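PDB 5HLI: MarR family transcriptional regulator from Staphylococcus epidermidis, which probably acts as a dimeric winged helix-turn-helix transcriptional regulator that senses oxidation through cysteines and adjusts transcription accordingly. Local coordinates for residues 31-36 with 114-119; 48-53 with 97-102; 56-61 with 74-79. The protein carries 1 engineered substitution. All blocks are in the same frame, centred on the assembly; numbering follows the deposited sequence.

Contact 1 of 3, residues 31-36 with 114-119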
ATOM      1  N   GLU A  31      -0.031  -6.588  -8.017  1.00 20.50           N
ATOM      2  CA  GLU A  31      -0.271  -7.992  -7.703  0.53 22.79           C
ATOM      3  C   GLU A  31      -0.964  -8.706  -8.857  1.00 23.81           C
ATOM      4  O   GLU A  31      -0.662  -9.869  -9.151  1.00 24.34           O
ATOM      5  CB  GLU A  31      -1.085  -8.098  -6.412  0.53 22.82           C
ATOM      6  CG  GLU A  31      -0.284  -7.708  -5.171  0.53 23.95           C
ATOM      7  CD  GLU A  31      -1.123  -7.042  -4.096  0.53 27.77           C
ATOM      8  OE1 GLU A  31      -0.536  -6.496  -3.134  0.53 25.95           O
ATOM      9  OE2 GLU A  31      -2.368  -7.059  -4.208  0.53 26.77           O
ATOM     10  N   LYS A  32      -1.889  -8.021  -9.535  1.00 23.40           N
ATOM     11  CA  LYS A  32      -2.549  -8.610 -10.695  1.00 20.30           C
ATOM     12  C   LYS A  32      -1.554  -8.863 -11.822  1.00 23.98           C
ATOM     13  O   LYS A  32      -1.541  -9.941 -12.427  1.00 24.73           O
ATOM     14  CB  LYS A  32      -3.680  -7.693 -11.163  1.00 26.22           C
ATOM     15  CG  LYS A  32      -4.375  -8.135 -12.439  1.00 28.66           C
ATOM     16  CD  LYS A  32      -5.495  -7.171 -12.806  1.00 36.37           C
ATOM     17  CE  LYS A  32      -6.128  -7.527 -14.143  1.00 46.56           C
ATOM     18  NZ  LYS A  32      -6.693  -8.904 -14.143  1.00 45.91           N
ATOM     19  N   LYS A  33      -0.704  -7.876 -12.113  1.00 23.31           N
ATOM     20  CA  LYS A  33       0.253  -8.017 -13.205  1.00 26.32           C
ATOM     21  C   LYS A  33       1.310  -9.067 -12.886  1.00 24.75           C
ATOM     22  O   LYS A  33       1.636  -9.909 -13.731  1.00 24.57           O
ATOM     23  CB  LYS A  33       0.904  -6.666 -13.508  1.00 28.16           C
ATOM     24  CG  LYS A  33      -0.029  -5.698 -14.206  1.00 32.20           C
ATOM     25  CD  LYS A  33      -0.577  -6.335 -15.470  1.00 34.92           C
ATOM     26  CE  LYS A  33      -1.561  -5.431 -16.184  1.00 40.86           C
ATOM     27  NZ  LYS A  33      -2.054  -6.071 -17.435  1.00 41.64           N
ATOM     28  N   LEU A  34       1.859  -9.032 -11.669  1.00 22.22           N
ATOM     29  CA  LEU A  34       2.871 -10.012 -11.286  1.00 25.47           C
ATOM     30  C   LEU A  34       2.313 -11.428 -11.337  1.00 23.41           C
ATOM     31  O   LEU A  34       3.018 -12.369 -11.722  1.00 22.41           O
ATOM     32  CB  LEU A  34       3.410  -9.694  -9.890  1.00 23.05           C
ATOM     33  CG  LEU A  34       4.157  -8.368  -9.733  1.00 24.24           C
ATOM     34  CD1 LEU A  34       4.539  -8.134  -8.276  1.00 28.41           C
ATOM     35  CD2 LEU A  34       5.387  -8.325 -10.625  1.00 21.55           C
ATOM     36  N   LYS A  35       1.043 -11.602 -10.960  1.00 23.03           N
ATOM     37  CA  LYS A  35       0.420 -12.917 -11.059  1.00 25.49           C
ATOM     38  C   LYS A  35       0.337 -13.395 -12.503  1.00 22.01           C
ATOM     39  O   LYS A  35       0.477 -14.595 -12.767  1.00 24.29           O
ATOM     40  CB  LYS A  35      -0.973 -12.892 -10.429  1.00 28.77           C
ATOM     41  CG  LYS A  35      -1.746 -14.195 -10.585  1.00 31.84           C
ATOM     42  CD  LYS A  35      -3.037 -14.181  -9.784  1.00 42.57           C
ATOM     43  CE  LYS A  35      -3.895 -15.395 -10.104  1.00 48.04           C
ATOM     44  NZ  LYS A  35      -3.123 -16.667 -10.015  1.00 49.94           N
ATOM     45  N   GLN A  36       0.121 -12.478 -13.451  1.00 20.98           N
ATOM     46  CA  GLN A  36       0.055 -12.875 -14.855  1.00 24.19           C
ATOM     47  C   GLN A  36       1.392 -13.411 -15.351  1.00 25.91           C
ATOM     48  O   GLN A  36       1.421 -14.259 -16.249  1.00 22.31           O
ATOM     49  CB  GLN A  36      -0.407 -11.702 -15.721  1.00 23.08           C
ATOM     50  CG  GLN A  36      -1.882 -11.359 -15.551  1.00 25.82           C
ATOM     51  CD  GLN A  36      -2.286 -10.108 -16.305  1.00 32.03           C
ATOM     52  OE1 GLN A  36      -1.442  -9.403 -16.858  1.00 37.01           O
ATOM     53  NE2 GLN A  36      -3.583  -9.828 -16.333  1.00 38.49           N
ATOM     54  N   GLU A 114       6.658  -3.045 -19.703  1.00 25.64           N
ATOM     55  CA  GLU A 114       5.516  -2.502 -20.432  1.00 29.31           C
ATOM     56  C   GLU A 114       4.201  -2.808 -19.723  1.00 25.26           C
ATOM     57  O   GLU A 114       3.304  -1.958 -19.678  1.00 27.28           O
ATOM     58  CB  GLU A 114       5.498  -3.051 -21.860  1.00 29.89           C
ATOM     59  CG  GLU A 114       4.388  -2.482 -22.725  1.00 33.90           C
ATOM     60  CD  GLU A 114       4.647  -2.674 -24.206  1.00 50.05           C
ATOM     61  OE1 GLU A 114       3.762  -2.324 -25.015  1.00 55.69           O
ATOM     62  OE2 GLU A 114       5.736  -3.171 -24.563  1.00 49.91           O
ATOM     63  N   ALA A 115       4.068  -4.014 -19.165  1.00 25.64           N
ATOM     64  CA  ALA A 115       2.833  -4.378 -18.477  1.00 25.77           C
ATOM     65  C   ALA A 115       2.564  -3.457 -17.295  1.00 26.73           C
ATOM     66  O   ALA A 115       1.421  -3.036 -17.071  1.00 27.95           O
ATOM     67  CB  ALA A 115       2.900  -5.835 -18.018  1.00 26.01           C
ATOM     68  N   ILE A 116       3.604  -3.125 -16.528  1.00 24.22           N
ATOM     69  CA  ILE A 116       3.423  -2.242 -15.380  1.00 26.07           C
ATOM     70  C   ILE A 116       3.102  -0.828 -15.837  1.00 28.52           C
ATOM     71  O   ILE A 116       2.339  -0.113 -15.175  1.00 27.93           O
ATOM     72  CB  ILE A 116       4.674  -2.275 -14.480  1.00 26.90           C
ATOM     73  CG1 ILE A 116       4.951  -3.702 -13.998  1.00 29.20           C
ATOM     74  CG2 ILE A 116       4.507  -1.346 -13.279  1.00 26.04           C
ATOM     75  CD1 ILE A 116       3.771  -4.357 -13.317  1.00 30.50           C
ATOM     76  N   SER A 117       3.638  -0.413 -16.989  1.00 28.35           N
ATOM     77  CA  SER A 117       3.523   0.972 -17.436  1.00 31.02           C
ATOM     78  C   SER A 117       2.081   1.414 -17.652  1.00 34.18           C
ATOM     79  O   SER A 117       1.822   2.621 -17.718  1.00 34.10           O
ATOM     80  CB  SER A 117       4.317   1.173 -18.727  1.00 30.22           C
ATOM     81  OG  SER A 117       3.714   0.485 -19.810  1.00 28.51           O
ATOM     82  N   SER A 118       1.139   0.481 -17.769  1.00 31.16           N
ATOM     83  CA  SER A 118      -0.266   0.847 -17.897  1.00 31.25           C
ATOM     84  C   SER A 118      -0.894   1.264 -16.572  1.00 36.55           C
ATOM     85  O   SER A 118      -2.097   1.535 -16.534  1.00 31.87           O
ATOM     86  CB  SER A 118      -1.061  -0.313 -18.502  1.00 35.54           C
ATOM     87  OG  SER A 118      -0.902  -1.495 -17.739  1.00 43.86           O
ATOM     88  N   CYS A 119      -0.111   1.330 -15.491  1.00 34.14           N
ATOM     89  CA  CYS A 119      -0.659   1.722 -14.197  1.00 32.54           C
ATOM     90  C   CYS A 119      -1.143   3.167 -14.203  1.00 35.18           C
ATOM     91  O   CYS A 119      -2.029   3.525 -13.419  1.00 37.50           O
ATOM     92  CB  CYS A 119       0.391   1.508 -13.107  1.00 28.25           C
ATOM     93  SG  CYS A 119       1.946   2.384 -13.389  1.00 32.92           S
TER
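Lys33 and Ile116 run alongside each other in opposite directions, one from each helix. The touch lies low on the lysine and at the far end of the isoleucine: Ile116 CD1 sits 3.7 Å from Lys33 CB, and Lys33 CG is only slightly farther from it. The first torsion of Ile116 sets CG1 beside its own backbone N, and this branch carries CD1 to the lysine. The lysine chain is bent at its second torsion (chi2 -55°) and extended beyond it. The bend lays its outer methylenes along the end of helix 103-117. There Lys33 CE comes within 3.9 Å of Ala115 O, and Lys33 CD lies 4.3 Å from Ala115 CB. Lys33 therefore meets the helix with carbon rather than with charge, and no hydrogen bond joins the two segments. At its tip NZ makes a weak bond of 3.4 Å to Gln36 OE1 of the same helix.

The contact joins the long first helix, 2-36, to helix 103-117, which follows the wing of this MarR-type fold. In this family the helices at the two ends of the chain build the dimer interface. Here Ile116 also packs on Tyr30 and Tyr44, and on Asn13 of the second subunit.

The carbonyl that faces the lysine already has a partner. Ser118 OG donates to Ala115 O at 2.9 Å, with a C=O to donor angle of 153° and the donor tilted 25° from the carbonyl plane. This bond ties the turn to the helix end. Ser118 OG is also near the lysine, 4.3 Å from Lys33 CE. One residue on, Cys119 SG forms a disulfide with Cys16 SG of the second subunit, the bond that marks this oxidised form.

Contact 2 of 3, residues 48-53 with 97-102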
ATOM      1  N   LEU A  48      14.390  -7.492 -10.358  1.00 20.65           N
ATOM      2  CA  LEU A  48      14.719  -6.080 -10.532  1.00 19.91           C
ATOM      3  C   LEU A  48      16.209  -5.820 -10.326  1.00 21.17           C
ATOM      4  O   LEU A  48      16.811  -5.030 -11.062  1.00 23.30           O
ATOM      5  CB  LEU A  48      13.879  -5.224  -9.581  1.00 20.90           C
ATOM      6  CG  LEU A  48      12.424  -5.027 -10.013  1.00 22.17           C
ATOM      7  CD1 LEU A  48      11.611  -4.353  -8.917  1.00 24.25           C
ATOM      8  CD2 LEU A  48      12.360  -4.222 -11.307  1.00 23.85           C
ATOM      9  N   THR A  49      16.828  -6.473  -9.338  1.00 18.80           N
ATOM     10  CA  THR A  49      18.261  -6.265  -9.153  1.00 21.70           C
ATOM     11  C   THR A  49      19.064  -6.982 -10.234  1.00 26.47           C
ATOM     12  O   THR A  49      20.103  -6.479 -10.677  1.00 25.62           O
ATOM     13  CB  THR A  49      18.707  -6.698  -7.749  1.00 20.72           C
ATOM     14  OG1 THR A  49      20.087  -6.360  -7.566  1.00 20.09           O
ATOM     15  CG2 THR A  49      18.540  -8.196  -7.530  1.00 20.07           C
ATOM     16  N   LEU A  50      18.587  -8.143 -10.694  1.00 23.14           N
ATOM     17  CA  LEU A  50      19.272  -8.832 -11.784  1.00 21.54           C
ATOM     18  C   LEU A  50      19.213  -8.020 -13.071  1.00 25.48           C
ATOM     19  O   LEU A  50      20.168  -8.014 -13.853  1.00 24.97           O
ATOM     20  CB  LEU A  50      18.669 -10.220 -11.996  1.00 18.20           C
ATOM     21  CG  LEU A  50      19.006 -11.271 -10.937  1.00 21.90           C
ATOM     22  CD1 LEU A  50      18.195 -12.531 -11.164  1.00 22.81           C
ATOM     23  CD2 LEU A  50      20.492 -11.587 -10.960  1.00 24.82           C
ATOM     24  N   TRP A  51      18.098  -7.325 -13.306  1.00 25.33           N
ATOM     25  CA  TRP A  51      17.992  -6.476 -14.486  1.00 29.41           C
ATOM     26  C   TRP A  51      18.883  -5.244 -14.391  1.00 31.59           C
ATOM     27  O   TRP A  51      19.128  -4.592 -15.411  1.00 32.85           O
ATOM     28  CB  TRP A  51      16.533  -6.071 -14.706  1.00 25.09           C
ATOM     29  CG  TRP A  51      15.681  -7.199 -15.212  1.00 26.82           C
ATOM     30  CD1 TRP A  51      16.084  -8.240 -16.000  1.00 25.35           C
ATOM     31  CD2 TRP A  51      14.287  -7.411 -14.952  1.00 25.50           C
ATOM     32  NE1 TRP A  51      15.028  -9.080 -16.254  1.00 26.23           N
ATOM     33  CE2 TRP A  51      13.914  -8.595 -15.621  1.00 25.32           C
ATOM     34  CE3 TRP A  51      13.319  -6.715 -14.222  1.00 27.24           C
ATOM     35  CZ2 TRP A  51      12.615  -9.098 -15.580  1.00 26.73           C
ATOM     36  CZ3 TRP A  51      12.028  -7.217 -14.183  1.00 24.98           C
ATOM     37  CH2 TRP A  51      11.689  -8.396 -14.859  1.00 27.84           C
ATOM     38  N   GLU A  52      19.371  -4.913 -13.194  1.00 27.01           N
ATOM     39  CA  GLU A  52      20.359  -3.854 -13.022  1.00 35.18           C
ATOM     40  C   GLU A  52      21.785  -4.382 -13.104  1.00 30.02           C
ATOM     41  O   GLU A  52      22.649  -3.738 -13.708  1.00 34.66           O
ATOM     42  CB  GLU A  52      20.153  -3.142 -11.682  1.00 30.21           C
ATOM     43  CG  GLU A  52      18.829  -2.405 -11.569  1.00 38.48           C
ATOM     44  CD  GLU A  52      18.719  -1.258 -12.556  1.00 48.83           C
ATOM     45  OE1 GLU A  52      19.522  -0.305 -12.454  1.00 52.11           O
ATOM     46  OE2 GLU A  52      17.833  -1.312 -13.437  1.00 44.91           O
ATOM     47  N   GLU A  53      22.047  -5.544 -12.506  1.00 28.78           N
ATOM     48  CA  GLU A  53      23.379  -6.138 -12.492  1.00 24.71           C
ATOM     49  C   GLU A  53      23.239  -7.646 -12.637  1.00 29.31           C
ATOM     50  O   GLU A  53      22.644  -8.302 -11.777  1.00 27.21           O
ATOM     51  CB  GLU A  53      24.130  -5.785 -11.203  1.00 22.38           C
ATOM     52  CG  GLU A  53      25.503  -6.425 -11.093  1.00 24.27           C
ATOM     53  CD  GLU A  53      26.159  -6.178  -9.749  1.00 28.31           C
ATOM     54  OE1 GLU A  53      25.575  -5.444  -8.923  1.00 34.06           O
ATOM     55  OE2 GLU A  53      27.257  -6.724  -9.515  1.00 33.64           O
ATOM     56  N   LEU A  97      27.068 -19.204  -5.071  1.00 27.37           N
ATOM     57  CA  LEU A  97      25.938 -19.537  -5.926  1.00 27.15           C
ATOM     58  C   LEU A  97      25.762 -18.387  -6.909  1.00 27.07           C
ATOM     59  O   LEU A  97      25.351 -17.290  -6.521  1.00 26.23           O
ATOM     60  CB  LEU A  97      24.668 -19.771  -5.110  1.00 24.22           C
ATOM     61  CG  LEU A  97      23.453 -20.247  -5.916  1.00 26.09           C
ATOM     62  CD1 LEU A  97      23.663 -21.665  -6.428  1.00 25.42           C
ATOM     63  CD2 LEU A  97      22.178 -20.150  -5.085  1.00 21.74           C
ATOM     64  N   ILE A  98      26.089 -18.631  -8.174  1.00 23.40           N
ATOM     65  CA  ILE A  98      26.025 -17.600  -9.202  1.00 22.32           C
ATOM     66  C   ILE A  98      24.656 -17.662  -9.869  1.00 24.87           C
ATOM     67  O   ILE A  98      24.255 -18.710 -10.387  1.00 23.40           O
ATOM     68  CB  ILE A  98      27.153 -17.767 -10.230  1.00 28.24           C
ATOM     69  CG1 ILE A  98      28.516 -17.618  -9.548  1.00 31.23           C
ATOM     70  CG2 ILE A  98      26.999 -16.756 -11.360  1.00 29.72           C
ATOM     71  CD1 ILE A  98      29.688 -17.829 -10.476  1.00 38.33           C
ATOM     72  N   ILE A  99      23.942 -16.540  -9.855  1.00 21.07           N
ATOM     73  CA  ILE A  99      22.608 -16.439 -10.436  1.00 20.52           C
ATOM     74  C   ILE A  99      22.713 -15.679 -11.748  1.00 25.93           C
ATOM     75  O   ILE A  99      23.232 -14.557 -11.783  1.00 22.62           O
ATOM     76  CB  ILE A  99      21.633 -15.740  -9.473  1.00 21.52           C
ATOM     77  CG1 ILE A  99      21.628 -16.453  -8.119  1.00 21.23           C
ATOM     78  CG2 ILE A  99      20.232 -15.689 -10.070  1.00 22.60           C
ATOM     79  CD1 ILE A  99      21.217 -17.911  -8.199  1.00 18.72           C
ATOM     80  N   THR A 100      22.225 -16.286 -12.829  1.00 22.07           N
ATOM     81  CA  THR A 100      22.302 -15.685 -14.153  1.00 23.39           C
ATOM     82  C   THR A 100      20.934 -15.744 -14.813  1.00 21.09           C
ATOM     83  O   THR A 100      20.283 -16.794 -14.808  1.00 25.73           O
ATOM     84  CB  THR A 100      23.340 -16.399 -15.027  1.00 28.59           C
ATOM     85  OG1 THR A 100      24.546 -16.594 -14.275  1.00 27.72           O
ATOM     86  CG2 THR A 100      23.652 -15.573 -16.264  1.00 32.93           C
ATOM     87  N   LEU A 101      20.504 -14.620 -15.378  1.00 21.58           N
ATOM     88  CA  LEU A 101      19.251 -14.591 -16.119  1.00 26.46           C
ATOM     89  C   LEU A 101      19.317 -15.530 -17.317  1.00 24.97           C
ATOM     90  O   LEU A 101      20.326 -15.591 -18.023  1.00 27.44           O
ATOM     91  CB  LEU A 101      18.952 -13.167 -16.595  1.00 24.77           C
ATOM     92  CG  LEU A 101      18.571 -12.116 -15.548  1.00 25.76           C
ATOM     93  CD1 LEU A 101      18.723 -10.719 -16.128  1.00 23.79           C
ATOM     94  CD2 LEU A 101      17.147 -12.340 -15.062  1.00 21.51           C
ATOM     95  N   THR A 102      18.239 -16.278 -17.537  1.00 22.99           N
ATOM     96  CA  THR A 102      18.105 -17.008 -18.786  1.00 29.24           C
ATOM     97  C   THR A 102      17.838 -16.027 -19.926  1.00 30.04           C
ATOM     98  O   THR A 102      17.591 -14.835 -19.711  1.00 25.45           O
ATOM     99  CB  THR A 102      16.975 -18.038 -18.699  1.00 29.70           C
ATOM    100  OG1 THR A 102      15.727 -17.368 -18.476  1.00 27.75           O
ATOM    101  CG2 THR A 102      17.228 -19.016 -17.561  1.00 26.67           C
TER
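Helix 48-52 and strand 97-101 cross at nearly a right angle. Their axes approach to 9.2 Å, and their directions differ by 81°. The nearest CA atoms are those of Leu50 and Leu101, 7.2 Å apart. The strand belongs to the wing of a winged helix-turn-helix domain, and the helix packs on one face of its small antiparallel sheet. No hydrogen bond crosses between the segments; the contact is held by apolar side chains.

Leu50 and Leu101 both point toward the other segment. They pass alongside each other in opposite directions, with Leu50 CB 4.0 Å from Leu101 CD2. Leu50 CD1 lies against the same methyl and also reaches the next inward-facing residue of the strand, Ile99. Leu50 and Ile99 meet at about a right angle, with Leu50 CD1 3.9 Å from Ile99 CG2. In Ile99 it is CG2 that stands anti to the backbone N, while CG1 lies beside it (chi1 -55°). This gives the short branch to Leu50. The longer branch leads away, and its CD1 ends on Leu76 of helix 69-81.

In Leu101, CD2 lies mainly against the Leu50 side chain and also near Trp51 NE1. CD1 touches both the helix backbone, 3.8 Å from Leu50 O, and the indole of Trp51. The indole and the leucine cross at about a right angle. The five-membered part of the ring does the touching, and the methyl approaches it obliquely. The ring is fixed from a third element as well: its NE1 hydrogen-bonds to Gly105 O at the start of helix 103-117. The closest pair across the contact is Trp51 CD1 and Leu101 CD1, at 3.6 Å.

Contact 3 of 3, residues 56-61 with 74-79. Engineered in segment 74-79: Met75 (natural residue Leu).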
ATOM      1  N   GLN A  56      24.802 -12.138 -10.690  1.00 23.19           N
ATOM      2  CA  GLN A  56      25.061 -11.797  -9.300  1.00 23.85           C
ATOM      3  C   GLN A  56      25.170 -13.076  -8.491  1.00 25.06           C
ATOM      4  O   GLN A  56      24.503 -14.071  -8.784  1.00 25.66           O
ATOM      5  CB  GLN A  56      23.951 -10.930  -8.689  1.00 20.14           C
ATOM      6  CG  GLN A  56      23.949  -9.482  -9.112  1.00 20.84           C
ATOM      7  CD  GLN A  56      22.969  -8.668  -8.301  1.00 22.38           C
ATOM      8  OE1 GLN A  56      23.002  -8.691  -7.071  1.00 22.47           O
ATOM      9  NE2 GLN A  56      22.082  -7.954  -8.982  1.00 24.33           N
ATOM     10  N   THR A  57      26.009 -13.041  -7.463  1.00 24.31           N
ATOM     11  CA  THR A  57      26.008 -14.135  -6.511  1.00 18.06           C
ATOM     12  C   THR A  57      24.772 -14.040  -5.621  1.00 21.83           C
ATOM     13  O   THR A  57      24.110 -13.002  -5.539  1.00 19.93           O
ATOM     14  CB  THR A  57      27.275 -14.120  -5.657  1.00 24.43           C
ATOM     15  OG1 THR A  57      27.309 -12.923  -4.868  1.00 24.60           O
ATOM     16  CG2 THR A  57      28.521 -14.193  -6.537  1.00 25.69           C
ATOM     17  N   LEU A  58      24.456 -15.158  -4.968  1.00 22.86           N
ATOM     18  CA  LEU A  58      23.373 -15.165  -3.992  1.00 22.32           C
ATOM     19  C   LEU A  58      23.609 -14.127  -2.899  1.00 25.60           C
ATOM     20  O   LEU A  58      22.679 -13.423  -2.488  1.00 22.46           O
ATOM     21  CB  LEU A  58      23.235 -16.567  -3.400  1.00 22.42           C
ATOM     22  CG  LEU A  58      22.444 -16.766  -2.108  1.00 35.46           C
ATOM     23  CD1 LEU A  58      21.000 -16.397  -2.305  1.00 24.70           C
ATOM     24  CD2 LEU A  58      22.560 -18.206  -1.650  1.00 36.30           C
ATOM     25  N   ASN A  59      24.852 -14.006  -2.429  1.00 20.49           N
ATOM     26  CA  ASN A  59      25.152 -13.036  -1.380  1.00 27.21           C
ATOM     27  C   ASN A  59      24.990 -11.605  -1.879  1.00 21.86           C
ATOM     28  O   ASN A  59      24.526 -10.732  -1.134  1.00 23.70           O
ATOM     29  CB  ASN A  59      26.564 -13.265  -0.843  1.00 29.40           C
ATOM     30  CG  ASN A  59      26.663 -14.506   0.024  1.00 40.00           C
ATOM     31  OD1 ASN A  59      25.672 -14.950   0.610  1.00 37.25           O
ATOM     32  ND2 ASN A  59      27.859 -15.071   0.112  1.00 42.06           N
ATOM     33  N   SER A  60      25.361 -11.343  -3.136  1.00 22.29           N
ATOM     34  CA  SER A  60      25.199 -10.003  -3.694  1.00 22.46           C
ATOM     35  C   SER A  60      23.727  -9.617  -3.790  1.00 23.11           C
ATOM     36  O   SER A  60      23.360  -8.464  -3.528  1.00 21.34           O
ATOM     37  CB  SER A  60      25.861  -9.919  -5.067  1.00 25.90           C
ATOM     38  OG  SER A  60      25.516  -8.711  -5.722  1.00 25.86           O
ATOM     39  N   ILE A  61      22.869 -10.565  -4.170  1.00 22.62           N
ATOM     40  CA  ILE A  61      21.434 -10.298  -4.195  1.00 18.91           C
ATOM     41  C   ILE A  61      20.930 -10.000  -2.789  1.00 20.15           C
ATOM     42  O   ILE A  61      20.097  -9.108  -2.586  1.00 19.23           O
ATOM     43  CB  ILE A  61      20.679 -11.479  -4.831  1.00 20.18           C
ATOM     44  CG1 ILE A  61      21.179 -11.714  -6.260  1.00 23.44           C
ATOM     45  CG2 ILE A  61      19.173 -11.230  -4.812  1.00 20.14           C
ATOM     46  CD1 ILE A  61      20.550 -12.910  -6.949  1.00 23.65           C
ATOM     47  N   PRO A  74      14.862 -20.518  -1.472  1.00 26.96           N
ATOM     48  CA  PRO A  74      13.704 -21.048  -2.216  1.00 24.15           C
ATOM     49  C   PRO A  74      13.233 -20.128  -3.328  1.00 22.70           C
ATOM     50  O   PRO A  74      12.691 -20.613  -4.330  1.00 22.93           O
ATOM     51  CB  PRO A  74      12.633 -21.218  -1.131  1.00 26.44           C
ATOM     52  CG  PRO A  74      12.999 -20.224  -0.092  1.00 25.11           C
ATOM     53  CD  PRO A  74      14.501 -20.201  -0.077  1.00 23.06           C
ATOM     54  N   MET A  75      13.399 -18.835  -3.184  1.00 20.08           N
ATOM     55  CA  MET A  75      13.026 -17.935  -4.242  1.00 21.26           C
ATOM     56  C   MET A  75      13.820 -18.144  -5.505  1.00 20.52           C
ATOM     57  O   MET A  75      13.254 -18.149  -6.547  1.00 19.96           O
ATOM     58  CB  MET A  75      13.129 -16.512  -3.805  1.00 24.42           C
ATOM     59  CG  MET A  75      12.062 -16.205  -2.831  1.00 33.84           C
ATOM     60  SD  MET A  75      11.994 -14.480  -2.734  1.00 61.57           S
ATOM     61  CE  MET A  75      13.187 -14.077  -1.508  1.00 35.24           C
ATOM     62  N   LEU A  76      15.127 -18.301  -5.381  1.00 20.38           N
ATOM     63  CA  LEU A  76      15.963 -18.523  -6.554  1.00 18.73           C
ATOM     64  C   LEU A  76      15.689 -19.885  -7.179  1.00 22.21           C
ATOM     65  O   LEU A  76      15.688 -20.021  -8.408  1.00 20.39           O
ATOM     66  CB  LEU A  76      17.437 -18.378  -6.178  1.00 19.86           C
ATOM     67  CG  LEU A  76      17.878 -16.933  -5.939  1.00 22.69           C
ATOM     68  CD1 LEU A  76      19.271 -16.887  -5.346  1.00 27.79           C
ATOM     69  CD2 LEU A  76      17.817 -16.144  -7.240  1.00 24.08           C
ATOM     70  N   LYS A  77      15.454 -20.907  -6.351  1.00 20.83           N
ATOM     71  CA  LYS A  77      15.070 -22.208  -6.890  1.00 21.67           C
ATOM     72  C   LYS A  77      13.774 -22.111  -7.683  1.00 22.82           C
ATOM     73  O   LYS A  77      13.651 -22.706  -8.760  1.00 22.76           O
ATOM     74  CB  LYS A  77      14.929 -23.229  -5.761  1.00 21.05           C
ATOM     75  CG  LYS A  77      16.246 -23.712  -5.178  1.00 21.76           C
ATOM     76  CD  LYS A  77      16.004 -24.793  -4.137  1.00 27.99           C
ATOM     77  CE  LYS A  77      17.310 -25.336  -3.580  1.00 32.46           C
ATOM     78  NZ  LYS A  77      17.060 -26.382  -2.551  1.00 38.28           N
ATOM     79  N   ARG A  78      12.797 -21.356  -7.170  1.00 22.64           N
ATOM     80  CA  ARG A  78      11.537 -21.192  -7.887  1.00 20.25           C
ATOM     81  C   ARG A  78      11.735 -20.417  -9.185  1.00 24.48           C
ATOM     82  O   ARG A  78      11.131 -20.749 -10.212  1.00 26.31           O
ATOM     83  CB  ARG A  78      10.510 -20.495  -6.993  1.00 20.19           C
ATOM     84  CG  ARG A  78       9.193 -20.167  -7.692  1.00 24.69           C
ATOM     85  CD  ARG A  78       8.548 -21.415  -8.299  1.00 25.98           C
ATOM     86  NE  ARG A  78       7.350 -21.092  -9.074  1.00 27.10           N
ATOM     87  CZ  ARG A  78       6.682 -21.964  -9.824  1.00 32.76           C
ATOM     88  NH1 ARG A  78       7.087 -23.224  -9.902  1.00 25.08           N
ATOM     89  NH2 ARG A  78       5.606 -21.577 -10.497  1.00 29.53           N
ATOM     90  N   LEU A  79      12.577 -19.380  -9.160  1.00 19.52           N
ATOM     91  CA  LEU A  79      12.850 -18.636 -10.384  1.00 21.96           C
ATOM     92  C   LEU A  79      13.595 -19.487 -11.403  1.00 22.69           C
ATOM     93  O   LEU A  79      13.440 -19.281 -12.612  1.00 24.96           O
ATOM     94  CB  LEU A  79      13.638 -17.366 -10.062  1.00 20.48           C
ATOM     95  CG  LEU A  79      12.818 -16.240  -9.430  1.00 22.15           C
ATOM     96  CD1 LEU A  79      13.713 -15.083  -9.011  1.00 21.40           C
ATOM     97  CD2 LEU A  79      11.741 -15.763 -10.400  1.00 20.66           C
TER
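Gln56 NE2 is gripped by two oxygens, Glu53 O and Thr49 OG1. These bonds tie the short strand 56-57 back to the end of the preceding helix. Thr57 then takes the N-cap position: its OG1 accepts from Ser60 N at 3.0 Å, with an N-H to acceptor angle of 153°. Thr57 thus caps the first turn of helix 58-65, whose Leu58 and Ile61 face Leu76 of helix 69-81.

Leu76 spans both residues and gives one methyl to each. Its CD1 meets Leu58 CD1 at 3.5 Å, a tight approach of methyl to methyl. Its CD2 lies 4.2 Å from Ile61 CD1, a looser touch. Leu58 and Leu76 cross obliquely. Leu58 has CG anti to its backbone N (chi1 164°), which swings its end toward helix 69-81. Nothing polar passes between the segments.

Helices 58-65 and 69-81 form the helix-turn-helix unit, and by family resemblance the second is probably the DNA-recognition helix. Leu72, one turn before Leu76, also packs on both Leu58 and Ile61. Leu79, on the same helix as Leu76, packs instead on Val46 of helix 41-52. Strand 97-101 closes the core from the sheet side, with Leu97 on Leu58 and Ile99 on Ile61.

Overall arrangement
Contacts 2 and 3 are buried and share one apolar core, with centres 8 Å apart; Ile99 and Leu76 are neighbours in it. Strands 97-101 and 56-57 lie side by side in one sheet, probably joined by a backbone hydrogen bond from Ile99 N to Gln56 O. A second probable bond, from Leu58 N to Leu97 O, ties the start of helix 58-65 to strand 97-101. Contact 1 is only partly buried. It lies about 20 Å from contact 2, centre to centre, and sets lysine methylenes against an isoleucine methyl, an alanine and a carbonyl near the dimer partner. The chain still connects them: helix 2-36 leads into helix 41-52, and strand 97-101 into helix 103-117.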